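Local coordinates for long form salivary protein D7L (Phlebotomus duboscqi, PDB 6MT7) that binds and sequesters cysteinyl leukotrienes and a thromboxane A2 analogue, countering the host's response and platelet aggregation while the sand fly feeds on blood, at residues R6-T11 with E125-N130; G137-D142 with N226-Y231; A154-A159 with V205-Y210. All blocks are in the same frame, centred on the assembly; numbering follows the deposited sequence.

Contact 1 of 3, residues R6-T11 with E125-N130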
loop_
_atom_site.group_PDB
_atom_site.type_symbol
_atom_site.label_atom_id
_atom_site.label_comp_id
_atom_site.label_asym_id
_atom_site.label_seq_id
_atom_site.Cartn_x
_atom_site.Cartn_y
_atom_site.Cartn_z
ATOM N N ARG A 6 -6.164 3.915 -7.657
ATOM C CA ARG A 6 -5.290 4.238 -6.537
ATOM C C ARG A 6 -4.710 5.631 -6.721
ATOM O O ARG A 6 -4.330 6.017 -7.830
ATOM C CB ARG A 6 -4.165 3.207 -6.435
ATOM C CG ARG A 6 -4.640 1.756 -6.458
ATOM C CD ARG A 6 -5.628 1.438 -5.337
ATOM N NE ARG A 6 -5.009 1.553 -4.013
ATOM C CZ ARG A 6 -5.695 1.747 -2.890
ATOM N NH1 ARG A 6 -7.024 1.866 -2.927
ATOM N NH2 ARG A 6 -5.055 1.823 -1.719
ATOM N N ASN A 7 -4.653 6.401 -5.631
ATOM C CA ASN A 7 -4.161 7.763 -5.743
ATOM C C ASN A 7 -2.655 7.788 -5.474
ATOM O O ASN A 7 -2.037 6.761 -5.189
ATOM C CB ASN A 7 -4.974 8.704 -4.832
ATOM C CG ASN A 7 -4.746 8.461 -3.348
ATOM O OD1 ASN A 7 -3.641 8.147 -2.918
ATOM N ND2 ASN A 7 -5.803 8.631 -2.552
ATOM N N ALA A 8 -2.044 8.974 -5.571
ATOM C CA ALA A 8 -0.584 9.053 -5.501
ATOM C C ALA A 8 -0.048 8.766 -4.102
ATOM O O ALA A 8 1.113 8.359 -3.952
ATOM C CB ALA A 8 -0.106 10.430 -5.963
ATOM N N ASP A 9 -0.842 9.028 -3.066
ATOM C CA ASP A 9 -0.435 8.638 -1.718
ATOM C C ASP A 9 -0.521 7.129 -1.550
ATOM O O ASP A 9 0.339 6.508 -0.904
ATOM C CB ASP A 9 -1.321 9.343 -0.689
ATOM C CG ASP A 9 -1.042 8.889 0.741
ATOM O OD1 ASP A 9 0.046 9.212 1.247
ATOM O OD2 ASP A 9 -1.910 8.219 1.346
ATOM N N GLN A 10 -1.557 6.524 -2.123
ATOM C CA GLN A 10 -1.755 5.089 -1.971
ATOM C C GLN A 10 -0.713 4.300 -2.751
ATOM O O GLN A 10 -0.290 3.223 -2.314
ATOM C CB GLN A 10 -3.165 4.718 -2.422
ATOM C CG GLN A 10 -4.245 5.247 -1.475
ATOM C CD GLN A 10 -5.636 5.172 -2.072
ATOM O OE1 GLN A 10 -5.816 5.241 -3.298
ATOM N NE2 GLN A 10 -6.633 5.023 -1.210
ATOM N N THR A 11 -0.305 4.800 -3.924
ATOM C CA THR A 11 0.756 4.115 -4.654
ATOM C C THR A 11 2.091 4.321 -3.959
ATOM O O THR A 11 2.867 3.372 -3.809
ATOM C CB THR A 11 0.825 4.592 -6.111
ATOM O OG1 THR A 11 1.129 5.989 -6.146
ATOM C CG2 THR A 11 -0.516 4.347 -6.828
ATOM N N GLU A 125 2.168 17.069 -8.285
ATOM C CA GLU A 125 0.937 17.733 -8.696
ATOM C C GLU A 125 -0.268 17.142 -7.985
ATOM O O GLU A 125 -1.125 17.883 -7.494
ATOM C CB GLU A 125 0.764 17.650 -10.214
ATOM C CG GLU A 125 1.794 18.475 -10.975
ATOM C CD GLU A 125 1.645 18.380 -12.480
ATOM O OE1 GLU A 125 0.886 17.504 -12.954
ATOM O OE2 GLU A 125 2.311 19.171 -13.188
ATOM N N TRP A 126 -0.345 15.811 -7.899
ATOM C CA TRP A 126 -1.453 15.197 -7.178
ATOM C C TRP A 126 -1.514 15.705 -5.737
ATOM O O TRP A 126 -2.588 16.055 -5.238
ATOM C CB TRP A 126 -1.337 13.662 -7.197
ATOM C CG TRP A 126 -2.563 13.029 -6.621
ATOM C CD1 TRP A 126 -3.684 12.631 -7.304
ATOM C CD2 TRP A 126 -2.839 12.791 -5.232
ATOM N NE1 TRP A 126 -4.625 12.144 -6.428
ATOM C CE2 TRP A 126 -4.134 12.242 -5.150
ATOM C CE3 TRP A 126 -2.117 12.999 -4.051
ATOM C CZ2 TRP A 126 -4.720 11.877 -3.931
ATOM C CZ3 TRP A 126 -2.703 12.634 -2.838
ATOM C CH2 TRP A 126 -3.983 12.077 -2.792
ATOM N N PHE A 127 -0.366 15.741 -5.046
ATOM C CA PHE A 127 -0.373 16.125 -3.631
ATOM C C PHE A 127 -0.733 17.592 -3.444
ATOM O O PHE A 127 -1.477 17.941 -2.515
ATOM C CB PHE A 127 0.984 15.842 -2.987
ATOM C CG PHE A 127 1.123 14.435 -2.479
ATOM C CD1 PHE A 127 0.608 14.076 -1.242
ATOM C CD2 PHE A 127 1.743 13.473 -3.247
ATOM C CE1 PHE A 127 0.717 12.776 -0.779
ATOM C CE2 PHE A 127 1.858 12.176 -2.786
ATOM C CZ PHE A 127 1.353 11.833 -1.550
ATOM N N THR A 128 -0.205 18.467 -4.303
ATOM C CA THR A 128 -0.548 19.882 -4.201
ATOM C C THR A 128 -2.041 20.092 -4.396
ATOM O O THR A 128 -2.649 20.947 -3.740
ATOM C CB THR A 128 0.244 20.701 -5.222
ATOM O OG1 THR A 128 1.644 20.578 -4.948
ATOM C CG2 THR A 128 -0.147 22.185 -5.135
ATOM N N GLN A 129 -2.655 19.298 -5.270
ATOM C CA GLN A 129 -4.073 19.413 -5.579
ATOM C C GLN A 129 -4.975 18.605 -4.653
ATOM O O GLN A 129 -6.199 18.656 -4.814
ATOM C CB GLN A 129 -4.323 18.988 -7.027
ATOM C CG GLN A 129 -3.559 19.843 -8.024
ATOM C CD GLN A 129 -3.725 19.373 -9.453
ATOM O OE1 GLN A 129 -4.671 18.652 -9.780
ATOM N NE2 GLN A 129 -2.801 19.780 -10.317
ATOM N N ASN A 130 -4.416 17.867 -3.695
ATOM C CA ASN A 130 -5.209 17.059 -2.766
ATOM C C ASN A 130 -4.717 17.347 -1.350
ATOM O O ASN A 130 -4.148 16.477 -0.686
ATOM C CB ASN A 130 -5.111 15.567 -3.102
ATOM C CG ASN A 130 -5.871 15.208 -4.350
ATOM O OD1 ASN A 130 -7.063 14.919 -4.298
ATOM N ND2 ASN A 130 -5.190 15.248 -5.491
#
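Ala8 and Asn7, at the start of helix 8-21, pack against the indole of Trp126 in the last turn of helix 120-128, an apolar contact between a helix N terminus and a helix C terminus within the ligand-carrying part of this odorant-binding-protein relative. Ala8 CB lies 3.6 Å from Trp126 CG, and the backbone N of Ala8 stands over the centre of the indole face. Asn7 reaches the six-membered part of the ring: its CB comes within 3.3 Å of Trp126 CZ2, with the amide plane turned 37° from the indole. The bond from Gln10 N to Asn7 OD1, 2.8 Å long, holds that amide; the return bond from Asn7 N to Gln10 OE1, at 2.9 Å, completes a capping box. On the opposite indole face, near the rim, sits Asn130 ND2, which donates to Trp126 O in a nearly straight bond (2.7 Å, 171°). Phe127 extends the contact, its CZ 3.7 Å from Asp9 CA, while the Asp9 carboxylate stands almost perpendicular to the phenyl plane (89°). The polar end of Asp9 has Tyr231 and, through a salt bridge, Arg166 as partners. Tyr117, in the loop preceding helix 120-128, meets Trp126 edge-to-face and touches Ala8, while Thr133, in the loop leading to helix 140-144, packs on both Trp126 and Asp9.

Contact 2 of 3, residues G137-D142 with N226-Y231; sequences GTKISD and NQSPTY
Two hydrogen bonds join Gly137 and Ile140 to the C-terminal tail. Gly137 N donates to Pro229 O (2.7 Å, 166° at the hydrogen), meeting the oxygen from above its carbonyl plane, 38° out of it. Gly137 has a positive phi; at its backbone angles a side chain would collide with the carbonyl of the residue before, which explains glycine in this loop. The second bond runs from Ile140 N to Ser228 OG (2.8 Å). Set between its own backbone N and carbonyl carbon (chi1 72°), Ser228 OG accepts from Ile140 N while also bonded to Asp225 O, and two partners thus hold the oxygen.

A CA-H...O contact adds to these bonds: Pro229 CA directs its hydrogen at Thr138 O, with 3.5 Å from carbon to oxygen. Lys134 NZ bonds to both Thr138 O and Ser228 O, tying the two carbonyls to one ammonium group.

In this all-helical, disulfide-linked member of the odorant-binding-protein (PBP/GOBP) family, residues 137-139 lead into helix 140-144. Lys139 is at the N-cap position, and the Ser228 hydroxyl accepts the N-H of the first helical residue. Segment 226-231 runs from the end of helix 220-227 to the final residue of the protein. The tail is thereby held against the start of helix 140-144, with the nearest ends of the two segments 84 residues apart in the chain.

Apolar packing flanks the polar bonds. Ile140 CD1 presses on Ser228 CB at 3.4 Å, tighter than usual for two carbons, and approaches the edge of the Tyr231 ring near its plane. Lys139 and Pro229 lie side by side and point the same way, Lys139 CG 3.7 Å from Pro229 CG. Beyond Ile140 lie Ser161 and Tyr164 of helix 159-164, whereas Tyr231 rests on Arg16 of helix 8-21 and stacks edge-to-face with Trp13.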
loop_
_atom_site.group_PDB
_atom_site.type_symbol
_atom_site.label_atom_id
_atom_site.label_comp_id
_atom_site.label_asym_id
_atom_site.label_seq_id
_atom_site.Cartn_x
_atom_site.Cartn_y
_atom_site.Cartn_z
ATOM N N GLY A 137 6.600 14.512 3.558
ATOM C CA GLY A 137 7.416 15.273 4.475
ATOM C C GLY A 137 6.776 15.516 5.820
ATOM O O GLY A 137 7.452 16.015 6.730
ATOM N N THR A 138 5.502 15.175 5.972
ATOM C CA THR A 138 4.744 15.418 7.192
ATOM C C THR A 138 4.448 14.094 7.887
ATOM O O THR A 138 4.072 13.114 7.234
ATOM C CB THR A 138 3.440 16.149 6.874
ATOM O OG1 THR A 138 3.747 17.457 6.365
ATOM C CG2 THR A 138 2.564 16.290 8.118
ATOM N N LYS A 139 4.618 14.072 9.208
ATOM C CA LYS A 139 4.333 12.867 9.976
ATOM C C LYS A 139 2.832 12.635 10.096
ATOM O O LYS A 139 2.032 13.572 10.138
ATOM C CB LYS A 139 4.946 12.956 11.374
ATOM C CG LYS A 139 6.459 12.923 11.383
ATOM C CD LYS A 139 7.005 12.405 12.709
ATOM C CE LYS A 139 6.534 13.245 13.875
ATOM N NZ LYS A 139 7.217 12.844 15.142
ATOM N N ILE A 140 2.458 11.353 10.167
ATOM C CA ILE A 140 1.063 10.984 10.382
ATOM C C ILE A 140 0.513 11.665 11.632
ATOM O O ILE A 140 -0.585 12.230 11.613
ATOM C CB ILE A 140 0.932 9.452 10.472
ATOM C CG1 ILE A 140 1.104 8.849 9.075
ATOM C CG2 ILE A 140 -0.408 9.069 11.090
ATOM C CD1 ILE A 140 1.317 7.354 9.058
ATOM N N SER A 141 1.270 11.631 12.732
ATOM C CA SER A 141 0.757 12.227 13.966
ATOM C C SER A 141 0.478 13.711 13.775
ATOM O O SER A 141 -0.574 14.211 14.188
ATOM C CB SER A 141 1.734 12.031 15.131
ATOM O OG SER A 141 3.050 12.453 14.817
ATOM N N ASP A 142 1.396 14.428 13.127
ATOM C CA ASP A 142 1.214 15.867 12.961
ATOM C C ASP A 142 0.047 16.178 12.033
ATOM O O ASP A 142 -0.715 17.122 12.282
ATOM C CB ASP A 142 2.515 16.494 12.456
ATOM C CG ASP A 142 3.610 16.463 13.506
ATOM O OD1 ASP A 142 3.287 16.682 14.695
ATOM O OD2 ASP A 142 4.785 16.210 13.157
ATOM N N ASN A 226 7.362 7.557 12.935
ATOM C CA ASN A 226 8.701 8.068 12.662
ATOM C C ASN A 226 9.096 7.860 11.202
ATOM O O ASN A 226 9.774 8.715 10.611
ATOM C CB ASN A 226 9.685 7.394 13.620
ATOM C CG ASN A 226 11.132 7.648 13.270
ATOM O OD1 ASN A 226 11.718 6.948 12.438
ATOM N ND2 ASN A 226 11.732 8.632 13.931
ATOM N N GLN A 227 8.647 6.761 10.589
ATOM C CA GLN A 227 8.900 6.507 9.174
ATOM C C GLN A 227 7.975 7.276 8.249
ATOM O O GLN A 227 8.236 7.312 7.042
ATOM C CB GLN A 227 8.742 5.021 8.855
ATOM C CG GLN A 227 9.771 4.128 9.496
ATOM C CD GLN A 227 9.447 2.665 9.307
ATOM O OE1 GLN A 227 8.359 2.305 8.836
ATOM N NE2 GLN A 227 10.384 1.808 9.677
ATOM N N SER A 228 6.908 7.877 8.774
ATOM C CA SER A 228 5.802 8.330 7.933
ATOM C C SER A 228 6.020 9.583 7.085
ATOM O O SER A 228 5.233 9.798 6.156
ATOM C CB SER A 228 4.548 8.532 8.798
ATOM O OG SER A 228 4.626 9.677 9.646
ATOM N N PRO A 229 7.014 10.453 7.341
ATOM C CA PRO A 229 7.146 11.616 6.445
ATOM C C PRO A 229 7.258 11.229 4.977
ATOM O O PRO A 229 6.636 11.879 4.128
ATOM C CB PRO A 229 8.405 12.313 6.967
ATOM C CG PRO A 229 8.402 11.998 8.417
ATOM C CD PRO A 229 7.966 10.555 8.468
ATOM N N THR A 230 8.014 10.172 4.654
ATOM C CA THR A 230 8.022 9.598 3.311
ATOM C C THR A 230 7.658 8.117 3.325
ATOM O O THR A 230 7.982 7.399 2.375
ATOM C CB THR A 230 9.385 9.783 2.638
ATOM O OG1 THR A 230 10.380 9.060 3.375
ATOM C CG2 THR A 230 9.757 11.256 2.569
ATOM N N TYR A 231 6.984 7.661 4.377
ATOM C CA TYR A 231 6.687 6.245 4.606
ATOM C C TYR A 231 7.979 5.416 4.659
ATOM O O TYR A 231 7.925 4.198 4.864
ATOM C CB TYR A 231 5.754 5.682 3.536
ATOM C CG TYR A 231 4.372 6.286 3.537
ATOM C CD1 TYR A 231 3.629 6.379 4.714
ATOM C CD2 TYR A 231 3.801 6.744 2.358
ATOM C CE1 TYR A 231 2.364 6.938 4.721
ATOM C CE2 TYR A 231 2.538 7.299 2.347
ATOM C CZ TYR A 231 1.822 7.394 3.525
ATOM O OH TYR A 231 0.562 7.946 3.512
#

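Contact 3 of 3, residues A154-A159 with V205-Y210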
loop_
_atom_site.group_PDB
_atom_site.type_symbol
_atom_site.label_atom_id
_atom_site.label_comp_id
_atom_site.label_asym_id
_atom_site.label_seq_id
_atom_site.Cartn_x
_atom_site.Cartn_y
_atom_site.Cartn_z
ATOM N N ALA A 154 -16.768 11.985 14.481
ATOM C CA ALA A 154 -17.573 11.484 15.585
ATOM C C ALA A 154 -16.835 11.672 16.901
ATOM O O ALA A 154 -16.425 12.788 17.235
ATOM C CB ALA A 154 -17.920 10.008 15.379
ATOM N N ASP A 155 -16.640 10.577 17.639
ATOM C CA ASP A 155 -16.043 10.612 18.967
ATOM C C ASP A 155 -14.761 9.793 19.041
ATOM O O ASP A 155 -14.347 9.401 20.137
ATOM C CB ASP A 155 -17.050 10.112 20.007
ATOM C CG ASP A 155 -17.844 8.902 19.520
ATOM O OD1 ASP A 155 -17.327 8.150 18.662
ATOM O OD2 ASP A 155 -18.985 8.702 19.994
ATOM N N CYS A 156 -14.118 9.523 17.907
ATOM C CA CYS A 156 -13.005 8.589 17.922
ATOM C C CYS A 156 -11.716 9.274 18.358
ATOM O O CYS A 156 -11.645 10.495 18.527
ATOM C CB CYS A 156 -12.844 7.938 16.556
ATOM S SG CYS A 156 -14.092 6.670 16.293
ATOM N N GLN A 157 -10.679 8.457 18.545
ATOM C CA GLN A 157 -9.394 8.954 18.999
ATOM C C GLN A 157 -8.257 8.713 18.021
ATOM O O GLN A 157 -7.227 9.387 18.130
ATOM C CB GLN A 157 -9.025 8.321 20.346
ATOM C CG GLN A 157 -9.779 8.922 21.522
ATOM C CD GLN A 157 -10.104 7.894 22.584
ATOM O OE1 GLN A 157 -11.263 7.529 22.775
ATOM N NE2 GLN A 157 -9.077 7.422 23.288
ATOM N N HIS A 158 -8.414 7.785 17.074
ATOM C CA HIS A 158 -7.325 7.383 16.186
ATOM C C HIS A 158 -7.823 7.121 14.771
ATOM O O HIS A 158 -7.246 6.295 14.049
ATOM C CB HIS A 158 -6.623 6.123 16.708
ATOM C CG HIS A 158 -6.308 6.166 18.170
ATOM N ND1 HIS A 158 -5.321 6.972 18.695
ATOM C CD2 HIS A 158 -6.849 5.500 19.219
ATOM C CE1 HIS A 158 -5.268 6.803 20.004
ATOM N NE2 HIS A 158 -6.182 5.911 20.347
ATOM N N ALA A 159 -8.888 7.806 14.359
ATOM C CA ALA A 159 -9.527 7.484 13.087
ATOM C C ALA A 159 -8.610 7.777 11.908
ATOM O O ALA A 159 -8.532 6.989 10.956
ATOM C CB ALA A 159 -10.831 8.262 12.947
ATOM N N VAL A 205 -13.821 0.803 14.493
ATOM C CA VAL A 205 -12.910 -0.204 13.943
ATOM C C VAL A 205 -11.485 0.329 13.951
ATOM O O VAL A 205 -10.541 -0.361 14.359
ATOM C CB VAL A 205 -13.334 -0.614 12.521
ATOM C CG1 VAL A 205 -12.345 -1.629 11.952
ATOM C CG2 VAL A 205 -14.732 -1.192 12.518
ATOM N N ALA A 206 -11.313 1.572 13.501
ATOM C CA ALA A 206 -9.993 2.194 13.491
ATOM C C ALA A 206 -9.401 2.249 14.893
ATOM O O ALA A 206 -8.240 1.880 15.108
ATOM C CB ALA A 206 -10.089 3.599 12.891
ATOM N N ASP A 207 -10.188 2.713 15.866
ATOM C CA ASP A 207 -9.681 2.831 17.226
ATOM C C ASP A 207 -9.349 1.470 17.819
ATOM O O ASP A 207 -8.348 1.324 18.532
ATOM C CB ASP A 207 -10.697 3.555 18.104
ATOM C CG ASP A 207 -10.616 5.059 17.964
ATOM O OD1 ASP A 207 -10.130 5.539 16.918
ATOM O OD2 ASP A 207 -11.037 5.763 18.902
ATOM N N THR A 208 -10.186 0.465 17.549
ATOM C CA THR A 208 -9.923 -0.860 18.095
ATOM C C THR A 208 -8.641 -1.445 17.517
ATOM O O THR A 208 -7.824 -2.009 18.256
ATOM C CB THR A 208 -11.119 -1.780 17.849
ATOM O OG1 THR A 208 -12.300 -1.153 18.358
ATOM C CG2 THR A 208 -10.934 -3.113 18.565
HETATM N N MSE A 209 -8.420 -1.284 16.212
HETATM C CA MSE A 209 -7.158 -1.722 15.617
HETATM C C MSE A 209 -5.956 -1.015 16.222
HETATM O O MSE A 209 -4.958 -1.649 16.574
HETATM C CB MSE A 209 -7.169 -1.523 14.089
HETATM C CG MSE A 209 -8.199 -2.404 13.387
HETATM SE SE MSE A 209 -7.575 -4.267 13.323
HETATM C CE MSE A 209 -5.871 -3.945 12.499
ATOM N N TYR A 210 -6.062 0.308 16.333
ATOM C CA TYR A 210 -4.975 1.097 16.901
ATOM C C TYR A 210 -4.633 0.622 18.309
ATOM O O TYR A 210 -3.471 0.327 18.615
ATOM C CB TYR A 210 -5.372 2.579 16.897
ATOM C CG TYR A 210 -4.297 3.539 17.365
ATOM C CD1 TYR A 210 -4.024 3.705 18.721
ATOM C CD2 TYR A 210 -3.565 4.293 16.452
ATOM C CE1 TYR A 210 -3.033 4.580 19.153
ATOM C CE2 TYR A 210 -2.585 5.175 16.878
ATOM C CZ TYR A 210 -2.325 5.313 18.225
ATOM O OH TYR A 210 -1.351 6.192 18.639
HETATM O O HOH W 1 -12.527 5.212 20.805
#
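Asp207, on helix 203-216, grips the backbone of Gln157 and His158 in the loop just before helix 159-164, beside a disulfide: Cys156 of the loop is bonded to Cys203 at the start of the same helix. Covalent and polar links therefore fasten this disulfide-rich C-terminal helical region together, away from the annotated ligand-binding sites.

The carboxylate carries the hydrogen bonds. Asp207 OD2 receives Gln157 N at 2.7 Å through its syn lone pair. Asp207 OD1 accepts His158 N at 2.8 Å, also on the syn side but with the donor 34° out of the carboxylate plane, and has a weak bond to Gln157 N. Two successive amides thus share one side chain. A water links the two side chains loosely: its bond to Gln157 OE1 is long, 3.3 Å, and its distance to Asp207 OD2 unusually short, 2.5 Å.

Small apolar groups meet near the start of helix 159-164, where Ala206 CB lies 3.9 Å from Ala159 CA and touches Ala162.

Aromatic packing completes the contact. The rings of His158 and Tyr210 form an offset stack, their centroids 3.6 Å apart and their planes only 4° from parallel. Tyr210 CG, set anti to the backbone N (chi1 -176°), lies itself against His158 CG. His158 CB also rests over the Tyr210 face in a CH-pi contact, 3.9 Å from the centroid. On the imidazole face opposite Tyr210, Gln157 CB sits 3.7 Å above the plane, offset toward the rim.

From the N terminus, contact 1 closes first, joining the start of helix 8-21 to the end of helix 120-128 and enclosing 113 residues, the helices between them included. The chain then passes through 131-136 and opens contact 2 at the approach to helix 140-144, so contacts 1 and 2 follow in series. Contact 3 opens and closes within the 83 residues that separate the segments of contact 2, linking the loop before helix 159-164 to helix 203-216. The last residue brings the tail back to contact 1, where Tyr231 OH lies 2.6 Å from Asp9 OD1, a probable hydrogen bond. Contact 3 touches neither of the others.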